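Local coordinates for protein delta-1-pyrroline-5-carboxylate dehydrogenase, mitochondrial (Mus musculus, PDB 4E3X) that oxidises L-glutamate gamma-semialdehyde to L-glutamate with NAD+, the second step of mitochondrial proline breakdown, and works as a homodimer, at residues 30-35 with 170-175; 52-57 with 143-148; 95-100 with 262-267; 432-437 with 452-457; 468-473 with 495-500. One frame throughout, in Å; residues are numbered along the deposited sequence. Where two conformers were deposited one is given.

Contact 1 of 5, residues 30-35 with 170-175. Unlike the reference sequence in segment 30-35: A33 (reference Thr).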
# COMPACT_ATOMS: atom_id res chain seq x y z
N LEU B 30 6.92 -2.57 -23.43
CA LEU B 30 8.37 -2.59 -23.48
C LEU B 30 8.84 -4.01 -23.28
O LEU B 30 8.33 -4.71 -22.41
CB LEU B 30 8.92 -1.70 -22.37
CG LEU B 30 10.42 -1.45 -22.27
CD1 LEU B 30 10.94 -0.74 -23.51
CD2 LEU B 30 10.72 -0.63 -21.02
N LYS B 31 9.80 -4.44 -24.10
CA LYS B 31 10.43 -5.74 -23.90
C LYS B 31 11.77 -5.55 -23.21
O LYS B 31 12.64 -4.84 -23.71
CB LYS B 31 10.65 -6.43 -25.24
CG LYS B 31 9.38 -6.71 -26.02
CD LYS B 31 8.46 -7.69 -25.29
CE LYS B 31 7.21 -8.00 -26.10
NZ LYS B 31 6.31 -6.81 -26.16
N VAL B 32 11.93 -6.19 -22.06
CA VAL B 32 13.20 -6.15 -21.35
C VAL B 32 13.57 -7.55 -20.89
O VAL B 32 12.72 -8.42 -20.69
CB VAL B 32 13.15 -5.21 -20.14
CG1 VAL B 32 12.77 -3.79 -20.56
CG2 VAL B 32 12.18 -5.73 -19.11
N ALA B 33 14.87 -7.78 -20.75
CA ALA B 33 15.35 -9.02 -20.20
C ALA B 33 16.37 -8.71 -19.13
O ALA B 33 16.91 -7.60 -19.07
CB ALA B 33 15.98 -9.87 -21.29
N ASN B 34 16.62 -9.68 -18.26
CA ASN B 34 17.64 -9.49 -17.25
C ASN B 34 19.02 -9.23 -17.84
O ASN B 34 19.42 -9.84 -18.83
CB ASN B 34 17.68 -10.69 -16.31
CG ASN B 34 16.43 -10.79 -15.46
OD1 ASN B 34 15.49 -11.50 -15.81
ND2 ASN B 34 16.40 -10.04 -14.37
N GLU B 35 19.74 -8.30 -17.22
CA GLU B 35 21.10 -8.00 -17.63
C GLU B 35 21.99 -9.21 -17.39
O GLU B 35 22.05 -9.73 -16.28
CB GLU B 35 21.62 -6.80 -16.84
CG GLU B 35 23.05 -6.42 -17.18
CD GLU B 35 23.19 -5.73 -18.53
OE1 GLU B 35 22.16 -5.38 -19.15
OE2 GLU B 35 24.34 -5.53 -18.97
N PHE B 170 16.03 -0.59 -13.07
CA PHE B 170 15.71 0.50 -13.99
C PHE B 170 14.90 0.01 -15.19
O PHE B 170 13.90 0.64 -15.57
CB PHE B 170 16.98 1.22 -14.44
CG PHE B 170 17.58 2.13 -13.41
CD1 PHE B 170 16.99 2.30 -12.16
CD2 PHE B 170 18.74 2.83 -13.69
CE1 PHE B 170 17.56 3.15 -11.22
CE2 PHE B 170 19.30 3.68 -12.76
CZ PHE B 170 18.72 3.84 -11.52
N ARG B 171 15.29 -1.12 -15.78
CA ARG B 171 14.59 -1.62 -16.97
C ARG B 171 13.22 -2.22 -16.64
O ARG B 171 12.23 -1.90 -17.30
CB ARG B 171 15.43 -2.63 -17.75
CG ARG B 171 16.70 -2.07 -18.34
CD ARG B 171 17.09 -2.83 -19.60
NE ARG B 171 18.42 -2.48 -20.10
CZ ARG B 171 19.50 -3.25 -19.96
NH1 ARG B 171 19.41 -4.42 -19.33
NH2 ARG B 171 20.67 -2.85 -20.43
N PHE B 172 13.17 -3.08 -15.63
CA PHE B 172 11.91 -3.72 -15.27
C PHE B 172 10.89 -2.73 -14.70
O PHE B 172 9.71 -2.79 -15.04
CB PHE B 172 12.13 -4.89 -14.32
CG PHE B 172 12.57 -6.15 -15.02
CD1 PHE B 172 11.64 -7.10 -15.42
CD2 PHE B 172 13.91 -6.37 -15.29
CE1 PHE B 172 12.04 -8.26 -16.08
CE2 PHE B 172 14.31 -7.53 -15.95
CZ PHE B 172 13.38 -8.48 -16.33
N ASN B 173 11.32 -1.81 -13.83
CA ASN B 173 10.38 -0.81 -13.34
C ASN B 173 9.86 0.07 -14.48
O ASN B 173 8.69 0.44 -14.49
CB ASN B 173 10.97 0.03 -12.21
CG ASN B 173 10.95 -0.69 -10.89
OD1 ASN B 173 10.03 -1.45 -10.60
ND2 ASN B 173 11.98 -0.44 -10.07
N ALA B 174 10.72 0.41 -15.44
CA ALA B 174 10.25 1.14 -16.62
C ALA B 174 9.17 0.35 -17.36
O ALA B 174 8.14 0.90 -17.74
CB ALA B 174 11.41 1.46 -17.55
N LYS B 175 9.40 -0.95 -17.58
CA LYS B 175 8.38 -1.79 -18.20
C LYS B 175 7.09 -1.80 -17.39
O LYS B 175 6.01 -1.58 -17.94
CB LYS B 175 8.89 -3.22 -18.38
CG LYS B 175 7.83 -4.20 -18.88
CD LYS B 175 8.31 -5.64 -18.79
CE LYS B 175 7.24 -6.62 -19.27
NZ LYS B 175 6.96 -6.45 -20.73
O HOH W 1 17.47 -5.43 -17.49

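Contact 2 of 5, residues 52-57 with 143-148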
# COMPACT_ATOMS: atom_id res chain seq x y z
N LYS B 52 41.31 -1.43 -15.01
CA LYS B 52 41.59 -0.02 -15.27
C LYS B 52 40.79 0.88 -14.33
O LYS B 52 41.33 1.84 -13.77
CB LYS B 52 41.27 0.33 -16.73
N ALA B 53 39.51 0.58 -14.14
CA ALA B 53 38.67 1.38 -13.26
C ALA B 53 39.13 1.32 -11.80
O ALA B 53 39.03 2.30 -11.08
CB ALA B 53 37.21 0.96 -13.39
N LEU B 54 39.63 0.16 -11.38
CA LEU B 54 40.17 0.03 -10.03
C LEU B 54 41.44 0.85 -9.88
O LEU B 54 41.65 1.52 -8.87
CB LEU B 54 40.47 -1.44 -9.71
CG LEU B 54 39.22 -2.29 -9.49
CD1 LEU B 54 39.58 -3.78 -9.51
CD2 LEU B 54 38.54 -1.92 -8.18
N LYS B 55 42.28 0.80 -10.91
CA LYS B 55 43.48 1.63 -10.93
C LYS B 55 43.12 3.11 -10.86
O LYS B 55 43.81 3.89 -10.22
CB LYS B 55 44.30 1.33 -12.18
N ASP B 56 42.01 3.50 -11.51
CA ASP B 56 41.55 4.89 -11.51
C ASP B 56 41.15 5.40 -10.13
O ASP B 56 41.01 6.60 -9.93
CB ASP B 56 40.35 5.07 -12.45
CG ASP B 56 40.72 5.01 -13.92
OD1 ASP B 56 41.90 5.24 -14.25
OD2 ASP B 56 39.81 4.74 -14.74
N LEU B 57 40.94 4.48 -9.18
CA LEU B 57 40.47 4.84 -7.85
C LEU B 57 41.58 4.77 -6.81
O LEU B 57 41.46 5.31 -5.71
CB LEU B 57 39.34 3.91 -7.40
CG LEU B 57 38.02 4.05 -8.16
CD1 LEU B 57 37.01 3.04 -7.65
CD2 LEU B 57 37.47 5.45 -8.01
N VAL B 143 31.11 1.88 -11.94
CA VAL B 143 30.23 1.61 -10.80
C VAL B 143 30.65 0.34 -10.05
O VAL B 143 30.52 0.27 -8.83
CB VAL B 143 28.72 1.61 -11.16
CG1 VAL B 143 28.32 2.97 -11.74
CG2 VAL B 143 28.37 0.47 -12.11
N LEU B 144 31.15 -0.65 -10.78
CA LEU B 144 31.69 -1.84 -10.13
C LEU B 144 32.88 -1.47 -9.24
O LEU B 144 32.93 -1.87 -8.07
CB LEU B 144 32.10 -2.89 -11.16
CG LEU B 144 31.05 -3.94 -11.54
CD1 LEU B 144 29.71 -3.33 -11.90
CD2 LEU B 144 31.58 -4.79 -12.67
N ALA B 145 33.83 -0.74 -9.79
CA ALA B 145 35.05 -0.41 -9.07
C ALA B 145 34.75 0.41 -7.83
O ALA B 145 35.35 0.20 -6.77
CB ALA B 145 36.03 0.33 -9.98
N LYS B 146 33.80 1.35 -7.95
CA LYS B 146 33.46 2.21 -6.83
C LYS B 146 32.77 1.42 -5.72
O LYS B 146 32.93 1.73 -4.55
CB LYS B 146 32.62 3.39 -7.30
CG LYS B 146 33.43 4.38 -8.12
CD LYS B 146 32.63 5.55 -8.64
CE LYS B 146 33.54 6.54 -9.34
NZ LYS B 146 32.80 7.70 -9.91
N THR B 147 32.00 0.41 -6.10
CA THR B 147 31.34 -0.45 -5.13
C THR B 147 32.37 -1.39 -4.47
O THR B 147 32.32 -1.64 -3.26
CB THR B 147 30.21 -1.25 -5.82
OG1 THR B 147 29.25 -0.32 -6.36
CG2 THR B 147 29.50 -2.16 -4.84
N MET B 148 33.33 -1.88 -5.24
CA MET B 148 34.40 -2.70 -4.67
C MET B 148 35.24 -1.91 -3.68
O MET B 148 35.46 -2.34 -2.54
CB MET B 148 35.30 -3.24 -5.78
CG MET B 148 34.63 -4.26 -6.69
SD MET B 148 35.71 -4.88 -7.99
CE MET B 148 36.96 -5.70 -7.00

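Contact 3 of 5, residues 95-100 with 262-267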
# COMPACT_ATOMS: atom_id res chain seq x y z
N CYS B 95 29.76 15.85 2.62
CA CYS B 95 29.27 16.62 3.75
C CYS B 95 27.82 16.30 4.04
O CYS B 95 27.07 15.85 3.18
CB CYS B 95 29.45 18.12 3.52
SG CYS B 95 28.47 18.81 2.17
N TYR B 96 27.43 16.54 5.28
CA TYR B 96 26.04 16.37 5.67
C TYR B 96 25.26 17.65 5.40
O TYR B 96 25.66 18.72 5.86
CB TYR B 96 25.95 16.06 7.16
CG TYR B 96 26.29 14.65 7.60
CD1 TYR B 96 26.30 13.57 6.72
CD2 TYR B 96 26.53 14.38 8.94
CE1 TYR B 96 26.57 12.28 7.17
CE2 TYR B 96 26.80 13.12 9.40
CZ TYR B 96 26.82 12.07 8.52
OH TYR B 96 27.09 10.81 9.02
N ALA B 97 24.14 17.54 4.70
CA ALA B 97 23.24 18.67 4.49
C ALA B 97 22.75 19.14 5.86
O ALA B 97 22.39 18.31 6.70
CB ALA B 97 22.07 18.26 3.62
N ASP B 98 22.75 20.45 6.09
CA ASP B 98 22.14 20.99 7.30
C ASP B 98 20.62 21.09 7.12
O ASP B 98 20.10 20.86 6.02
CB ASP B 98 22.77 22.32 7.77
CG ASP B 98 22.84 23.37 6.68
OD1 ASP B 98 22.16 23.25 5.66
OD2 ASP B 98 23.59 24.36 6.87
N LYS B 99 19.91 21.41 8.19
CA LYS B 99 18.45 21.50 8.10
C LYS B 99 18.01 22.56 7.09
O LYS B 99 17.05 22.36 6.35
CB LYS B 99 17.82 21.68 9.48
CG LYS B 99 18.16 20.53 10.40
CD LYS B 99 17.43 20.58 11.74
CE LYS B 99 16.02 20.03 11.65
NZ LYS B 99 15.32 20.15 12.96
N ALA B 100 18.71 23.68 7.06
CA ALA B 100 18.41 24.71 6.06
C ALA B 100 18.51 24.17 4.64
O ALA B 100 17.64 24.44 3.80
CB ALA B 100 19.34 25.90 6.24
N VAL B 262 21.28 14.39 -1.15
CA VAL B 262 21.46 15.04 0.14
C VAL B 262 21.88 14.09 1.26
O VAL B 262 21.10 13.76 2.15
CB VAL B 262 20.21 15.86 0.54
CG1 VAL B 262 20.14 17.13 -0.29
CG2 VAL B 262 18.93 15.05 0.39
N PRO B 263 23.16 13.67 1.24
CA PRO B 263 23.73 13.03 2.42
C PRO B 263 23.47 13.87 3.66
O PRO B 263 23.45 15.10 3.57
CB PRO B 263 25.24 13.03 2.12
CG PRO B 263 25.34 13.14 0.62
CD PRO B 263 24.16 13.95 0.19
N ALA B 264 23.28 13.23 4.81
CA ALA B 264 22.90 13.95 6.01
C ALA B 264 23.05 13.03 7.21
O ALA B 264 23.04 11.80 7.07
CB ALA B 264 21.46 14.46 5.91
N ASP B 265 23.16 13.63 8.39
CA ASP B 265 23.03 12.87 9.62
C ASP B 265 21.65 12.21 9.63
O ASP B 265 20.65 12.84 9.29
CB ASP B 265 23.19 13.82 10.80
CG ASP B 265 22.86 13.16 12.12
OD1 ASP B 265 23.68 12.35 12.60
OD2 ASP B 265 21.80 13.49 12.69
N GLY B 266 21.58 10.93 9.99
CA GLY B 266 20.33 10.19 9.92
C GLY B 266 19.19 10.81 10.70
O GLY B 266 18.13 11.09 10.14
N PRO B 267 19.39 11.00 12.01
CA PRO B 267 18.32 11.60 12.81
C PRO B 267 17.93 13.00 12.31
O PRO B 267 16.75 13.32 12.26
CB PRO B 267 18.94 11.66 14.21
CG PRO B 267 19.83 10.45 14.24
CD PRO B 267 20.46 10.43 12.86
O HOH W 2 22.85 16.46 8.78

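Contact 4 of 5, residues 432-437 with 452-457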
# COMPACT_ATOMS: atom_id res chain seq x y z
N CYS B 432 33.12 -17.44 10.33
CA CYS B 432 33.01 -18.16 11.58
C CYS B 432 31.81 -19.09 11.56
O CYS B 432 30.70 -18.69 11.21
CB CYS B 432 32.89 -17.18 12.75
SG CYS B 432 32.90 -17.94 14.39
N ILE B 433 32.03 -20.35 11.94
CA ILE B 433 30.97 -21.33 12.07
C ILE B 433 30.87 -21.73 13.53
O ILE B 433 31.87 -22.14 14.13
CB ILE B 433 31.22 -22.58 11.21
CG1 ILE B 433 31.44 -22.18 9.75
CG2 ILE B 433 30.07 -23.56 11.35
CD1 ILE B 433 31.85 -23.33 8.84
N ILE B 434 29.67 -21.60 14.09
CA ILE B 434 29.42 -21.84 15.50
C ILE B 434 28.32 -22.89 15.61
O ILE B 434 27.36 -22.86 14.84
CB ILE B 434 28.93 -20.54 16.18
CG1 ILE B 434 30.06 -19.49 16.17
CG2 ILE B 434 28.38 -20.79 17.59
CD1 ILE B 434 29.57 -18.08 16.40
N GLU B 435 28.46 -23.82 16.55
CA GLU B 435 27.37 -24.73 16.86
C GLU B 435 26.66 -24.30 18.13
O GLU B 435 27.30 -24.03 19.15
CB GLU B 435 27.84 -26.19 17.00
CG GLU B 435 26.67 -27.12 17.30
CD GLU B 435 27.05 -28.59 17.37
OE1 GLU B 435 28.26 -28.92 17.27
OE2 GLU B 435 26.13 -29.41 17.53
N SER B 436 25.33 -24.24 18.07
CA SER B 436 24.53 -24.01 19.27
C SER B 436 23.80 -25.27 19.70
O SER B 436 23.19 -25.95 18.87
CB SER B 436 23.51 -22.90 19.04
OG SER B 436 22.78 -22.68 20.23
N LYS B 437 23.85 -25.57 20.99
CA LYS B 437 23.06 -26.66 21.55
C LYS B 437 21.67 -26.17 21.94
O LYS B 437 20.82 -26.96 22.32
CB LYS B 437 23.77 -27.25 22.77
CG LYS B 437 25.15 -27.82 22.48
CD LYS B 437 25.09 -28.98 21.49
CE LYS B 437 26.47 -29.59 21.28
NZ LYS B 437 26.45 -30.75 20.35
N VAL B 452 29.02 -14.84 10.20
CA VAL B 452 28.85 -15.64 11.40
C VAL B 452 27.65 -16.57 11.25
O VAL B 452 26.49 -16.13 11.29
CB VAL B 452 28.67 -14.74 12.64
CG1 VAL B 452 28.56 -15.59 13.91
CG2 VAL B 452 29.85 -13.78 12.77
N LEU B 453 27.94 -17.85 11.06
CA LEU B 453 26.92 -18.85 10.84
C LEU B 453 26.75 -19.70 12.08
O LEU B 453 27.74 -20.22 12.62
CB LEU B 453 27.32 -19.75 9.67
CG LEU B 453 26.42 -20.94 9.36
CD1 LEU B 453 25.03 -20.47 8.93
CD2 LEU B 453 27.05 -21.82 8.31
N THR B 454 25.52 -19.84 12.55
CA THR B 454 25.23 -20.71 13.69
C THR B 454 24.45 -21.94 13.24
O THR B 454 23.49 -21.82 12.48
CB THR B 454 24.44 -19.98 14.80
OG1 THR B 454 25.15 -18.80 15.19
CG2 THR B 454 24.27 -20.88 16.01
N VAL B 455 24.89 -23.11 13.71
CA VAL B 455 24.30 -24.38 13.33
C VAL B 455 23.60 -25.02 14.51
O VAL B 455 24.15 -25.08 15.61
CB VAL B 455 25.39 -25.36 12.84
CG1 VAL B 455 24.77 -26.65 12.31
CG2 VAL B 455 26.28 -24.70 11.79
N TYR B 456 22.39 -25.51 14.28
CA TYR B 456 21.68 -26.31 15.28
C TYR B 456 21.40 -27.69 14.70
O TYR B 456 20.80 -27.81 13.63
CB TYR B 456 20.36 -25.64 15.69
CG TYR B 456 19.59 -26.48 16.69
CD1 TYR B 456 20.06 -26.63 17.99
CD2 TYR B 456 18.43 -27.15 16.32
CE1 TYR B 456 19.38 -27.41 18.90
CE2 TYR B 456 17.74 -27.93 17.24
CZ TYR B 456 18.23 -28.06 18.52
OH TYR B 456 17.56 -28.83 19.44
N VAL B 457 21.85 -28.73 15.41
CA VAL B 457 21.69 -30.11 14.96
C VAL B 457 20.48 -30.72 15.65
O VAL B 457 20.43 -30.77 16.88
CB VAL B 457 22.96 -30.95 15.24
CG1 VAL B 457 22.76 -32.37 14.74
CG2 VAL B 457 24.18 -30.31 14.59
O HOH W 3 23.52 -28.42 17.86

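Contact 5 of 5, residues 468-473 with 495-500. Unlike the reference sequence in segment 468-473: K468 (reference Gln).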
# COMPACT_ATOMS: atom_id res chain seq x y z
N LYS B 468 8.74 -26.07 13.35
CA LYS B 468 8.03 -25.07 14.14
C LYS B 468 8.99 -24.07 14.79
O LYS B 468 8.73 -22.87 14.81
CB LYS B 468 7.11 -25.72 15.17
CG LYS B 468 5.95 -26.47 14.55
CD LYS B 468 5.03 -27.04 15.62
CE LYS B 468 3.74 -27.57 15.01
NZ LYS B 468 3.98 -28.68 14.06
N LEU B 469 10.11 -24.57 15.29
CA LEU B 469 11.14 -23.70 15.85
C LEU B 469 11.73 -22.75 14.81
O LEU B 469 12.00 -21.59 15.11
CB LEU B 469 12.24 -24.51 16.53
CG LEU B 469 11.81 -25.23 17.81
CD1 LEU B 469 12.97 -25.99 18.42
CD2 LEU B 469 11.22 -24.23 18.80
N VAL B 470 11.94 -23.24 13.59
CA VAL B 470 12.46 -22.38 12.53
C VAL B 470 11.52 -21.18 12.37
O VAL B 470 11.95 -20.03 12.26
CB VAL B 470 12.59 -23.12 11.18
CG1 VAL B 470 12.97 -22.14 10.07
CG2 VAL B 470 13.60 -24.25 11.28
N ASP B 471 10.22 -21.46 12.41
CA ASP B 471 9.20 -20.45 12.21
C ASP B 471 9.03 -19.48 13.39
O ASP B 471 8.74 -18.30 13.18
CB ASP B 471 7.88 -21.15 11.90
CG ASP B 471 6.72 -20.20 11.78
OD1 ASP B 471 6.71 -19.38 10.84
OD2 ASP B 471 5.82 -20.26 12.64
N SER B 472 9.20 -19.96 14.62
CA SER B 472 8.85 -19.17 15.81
C SER B 472 10.02 -18.53 16.55
O SER B 472 9.82 -17.66 17.39
CB SER B 472 8.07 -20.04 16.80
OG SER B 472 8.94 -20.99 17.39
N THR B 473 11.24 -18.96 16.25
CA THR B 473 12.39 -18.55 17.05
C THR B 473 12.72 -17.06 16.93
O THR B 473 13.05 -16.40 17.93
CB THR B 473 13.64 -19.40 16.74
OG1 THR B 473 13.40 -20.74 17.17
CG2 THR B 473 14.87 -18.85 17.45
N ARG B 495 4.30 -25.50 3.52
CA ARG B 495 3.13 -25.07 4.28
C ARG B 495 3.52 -24.52 5.66
O ARG B 495 3.03 -23.47 6.07
CB ARG B 495 2.11 -26.20 4.43
CG ARG B 495 1.39 -26.58 3.14
CD ARG B 495 0.28 -27.61 3.41
NE ARG B 495 0.80 -28.86 3.95
CZ ARG B 495 1.13 -29.92 3.22
NH1 ARG B 495 1.00 -29.88 1.90
NH2 ARG B 495 1.59 -31.02 3.80
N MET B 496 4.39 -25.23 6.36
CA MET B 496 4.76 -24.84 7.73
C MET B 496 5.53 -23.53 7.79
O MET B 496 5.44 -22.80 8.78
CB MET B 496 5.57 -25.95 8.41
CG MET B 496 4.79 -27.24 8.64
SD MET B 496 5.73 -28.51 9.52
CE MET B 496 5.88 -27.77 11.14
N LEU B 497 6.29 -23.24 6.75
CA LEU B 497 7.16 -22.06 6.73
C LEU B 497 6.60 -20.91 5.91
O LEU B 497 7.31 -19.94 5.62
CB LEU B 497 8.55 -22.47 6.24
CG LEU B 497 9.26 -23.51 7.11
CD1 LEU B 497 10.53 -24.01 6.44
CD2 LEU B 497 9.54 -22.94 8.50
N ARG B 498 5.32 -21.01 5.56
CA ARG B 498 4.64 -20.04 4.70
C ARG B 498 4.90 -18.58 5.09
O ARG B 498 5.07 -17.73 4.21
CB ARG B 498 3.14 -20.32 4.73
CG ARG B 498 2.29 -19.43 3.84
CD ARG B 498 0.86 -19.99 3.85
NE ARG B 498 -0.09 -19.24 3.03
CZ ARG B 498 -0.37 -19.52 1.76
NH1 ARG B 498 -1.26 -18.80 1.10
NH2 ARG B 498 0.27 -20.50 1.14
N ASN B 499 4.89 -18.29 6.39
CA ASN B 499 5.13 -16.92 6.86
C ASN B 499 6.49 -16.70 7.51
O ASN B 499 6.76 -15.63 8.06
CB ASN B 499 3.99 -16.43 7.74
CG ASN B 499 2.87 -15.84 6.92
OD1 ASN B 499 1.77 -16.38 6.86
ND2 ASN B 499 3.16 -14.74 6.24
N ALA B 500 7.36 -17.71 7.42
CA ALA B 500 8.72 -17.57 7.93
C ALA B 500 9.67 -16.91 6.94
O ALA B 500 10.75 -16.46 7.33
CB ALA B 500 9.26 -18.94 8.35
O HOH W 4 5.08 -19.95 8.77

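Contact 1 of 5, residues 30-35 with 170-175
One face of the F172 ring is taken by V32, whose CG2 sits over the ring centre, 3.9 Å from the centroid and 7° off the normal, a CH-pi contact. The amide of N34 crosses the far end of the same ring, its ND2 3.6 Å from CE2; this amide is held by hydrogen bonds to V515, D168 and Q517. The guanidinium of R171 is met at its edge and in its plane by E35. NH1 and NH2 both grip the single oxygen OE1, with NH1 the straighter donor (2.9 Å, 155°), while OE2 turns to S136 and R140. A water links R171 NH1 to the carbonyl of A33. The N-terminal segment 30-35, without regular structure, thus lies along helix 155-180 of the aldehyde dehydrogenase fold, the side chain of N34 about 10 Å from that of S513, a substrate-binding residue. At the other end the aliphatic chain of K175 runs alongside the carbonyl oxygen of L30 and bends at its last torsion (chi4 66°), which brings NZ to L30 O at 2.8 Å. E179 takes NZ in a salt bridge as well. CD2 of L30 rests 4.1 Å from A174 CB.

Contact 2 of 5, residues 52-57 with 143-148
A53 opens the contact with its methyl group, CB lying 3.7 Å from CB of A145. This is helix-to-helix packing: the last turn of helix 45-55, in the N-terminal part of the chain, rests on helix 140-151, and A145 is the small residue that lets the two backbones come close. The CA atoms of L54 and A145 are 5.2 Å apart. L54 follows, and its branch spreads over two residues of the partner. CD2 touches the A145 methyl at 3.8 Å and the sulfur SD of M148 at 4.1 Å, while CD1 reaches the M148 methyl CE. The two side chains cross at about a right angle, and the bend of M148 at its last torsion (chi3 64°) turns CE toward that leucine branch. Three residues on, L57 returns to the same alanine, so that A53, L54 and L57 all touch the A145 methyl. No hydrogen bond joins the two segments, and the contact is held by apolar groups. On its other sides helix 140-151 is covered by helices 155-180 and 239-251. L57 also lies across the aliphatic part of K146, whose extended chain carries NZ on to a salt bridge with E142. CD1 of L57 ends 3.9 Å from K146 CG and presses closer still to the backbone, 3.4 Å from A145 O.

Contact 3 of 5, residues 95-100 with 262-267
The side chain of Y96 lies flat over the peptide that joins A264 to D265. Its CB starts 3.9 Å from A264 CA, and CG, anti to the carbonyl carbon of Y96 (chi1 -78°) and thereby directing the ring over this peptide, is already 3.4 Å from D265 N. Farther out the ring divides its contacts: CD1 sits above the carbonyl carbon of A264 at 3.3 Å and CE1 nears the oxygen of that group, whereas CD2 and CE2 cover D265 N and CB. The amide nitrogen thus falls beneath the ring centre and the carbonyl carbon nearer the rim. At the tip, OH leaves the segment pair for a hydrogen bond with D236. Beside the ring, A97 N gives P263 O an almost straight hydrogen bond of 2.8 Å (178°). A water bridges A97 O and D265 N. CB of A97 lies 3.4 Å from P263 O and more loosely faces V262 CB. D265 N-caps helix 266-274, its carboxylate bonded to T268. Here the loop after strand 89-95 meets the loop after strand 259-261, an edge strand of the parallel sheet of the Rossmann-like NAD-binding domain, with A264 beside the NAD-binding K233.

Contact 4 of 5, residues 432-437 with 452-457
V455 N donates to I434 O at 2.7 Å, the shortest of four backbone hydrogen bonds that join the two strands. The same oxygen receives a CA-H contact from T454 at 3.2 Å. L453 O and V455 O likewise serve two groups each, the amides of I434 and S436 together with the CA-H groups of I433 and E435, and C432 O takes L453 N with the CA-H of V452. This is a regular parallel pairing of C432 to E435 with V452 to V455, although the short strand axes are turned 30° from each other. On the face carrying I434, T454 and V452, CD1 of I434 meets CG1 of V452 at 3.7 Å, and CG2 of T454 touches CB of S436. The opposite face carries I433, E435 and V455. There CG2 of I433 is 4.0 Å from V455 CG2, and the extended chain of E435 runs out until OE2 lies 3.6 Å from V457 CG2. K437 NZ forms a salt bridge with E435 OE2 from above the carboxylate plane (3.1 Å). A water joins this oxygen to S436 O and V457 N, continuing the pairing. The Y456 ring, with CG anti to the backbone N (chi1 178°), extends along the end of the first strand and presents its edge to the carbonyl oxygens of S436 and K437. Within the mixed sheet of the catalytic domain, strand 452-458 lies between strands 428-436 and 351-357, strand 413-417 flanks 428-436 on its far side, and helix 329-341 covers the face bearing I433 and L453.

Contact 5 of 5, residues 468-473 with 495-500
D471 fills the centre of the contact, its carboxylate reaching across to the turn that follows helix 487-496. OD1 lies 3.6 Å from A500 CB and takes a hydrogen bond of 2.7 Å from a water. That water donates also to M496 O and accepts from N499 N, 2.9 Å from each, so three polar groups of the two segments are joined through one molecule. CG of D471 stands anti to the backbone N (chi1 176°), which swings the carboxylate off the helix surface toward the turn. Beneath it is the apolar part: CD2 of L497 packs against V470 CG1 at 3.9 Å, the two side chains crossing at about a right angle, and CD2 also approaches the D471 CB. At the surface, in one of its two conformers, M496 may bring CE near K468; this contact is uncertain. In the next shell, F320 of the central sheet supports V470, L497 and A500 together, while L467 lies against M496 and L497. R524 forms a salt bridge with D471 OD1. The turn belongs to the dimer interface as well: R498 forms a salt bridge with D117 of the second subunit, and its carbonyl accepts from R198 of that subunit. Helix 463-472 and the C-terminal end and following turn of helix 487-496 thus lie side by side on the catalytic-domain sheet, joined by a leucine-valine contact and a water. With R524 and the water both at OD1, the carboxylate of D471 is probably kept ionised, and its charge is tied to the turn indirectly through solvent.

How the contacts relate
Contacts 2, 3 and 4 are largely buried, whereas contacts 1 and 5 are partly open; contact 1 uses a salt bridge, whereas the aspartate of contact 5 reaches its partner segment through water. Contact 2 has no hydrogen bond and is chiefly apolar; contact 4 is mostly backbone pairing within a sheet; contact 3 joins two loops through one aromatic face and one backbone bond. Contacts 1, 3, 4 and 5 each include a bridging water. Helices 140-151 and 155-180, successive in the chain, carry contacts 2 and 1, both receiving the N-terminal region. Strand 452-458 of contact 4 leads into helix 463-472 of contact 5, and the nearest atoms of the two contacts are about 5 Å apart. Contact 5 alone touches the second subunit.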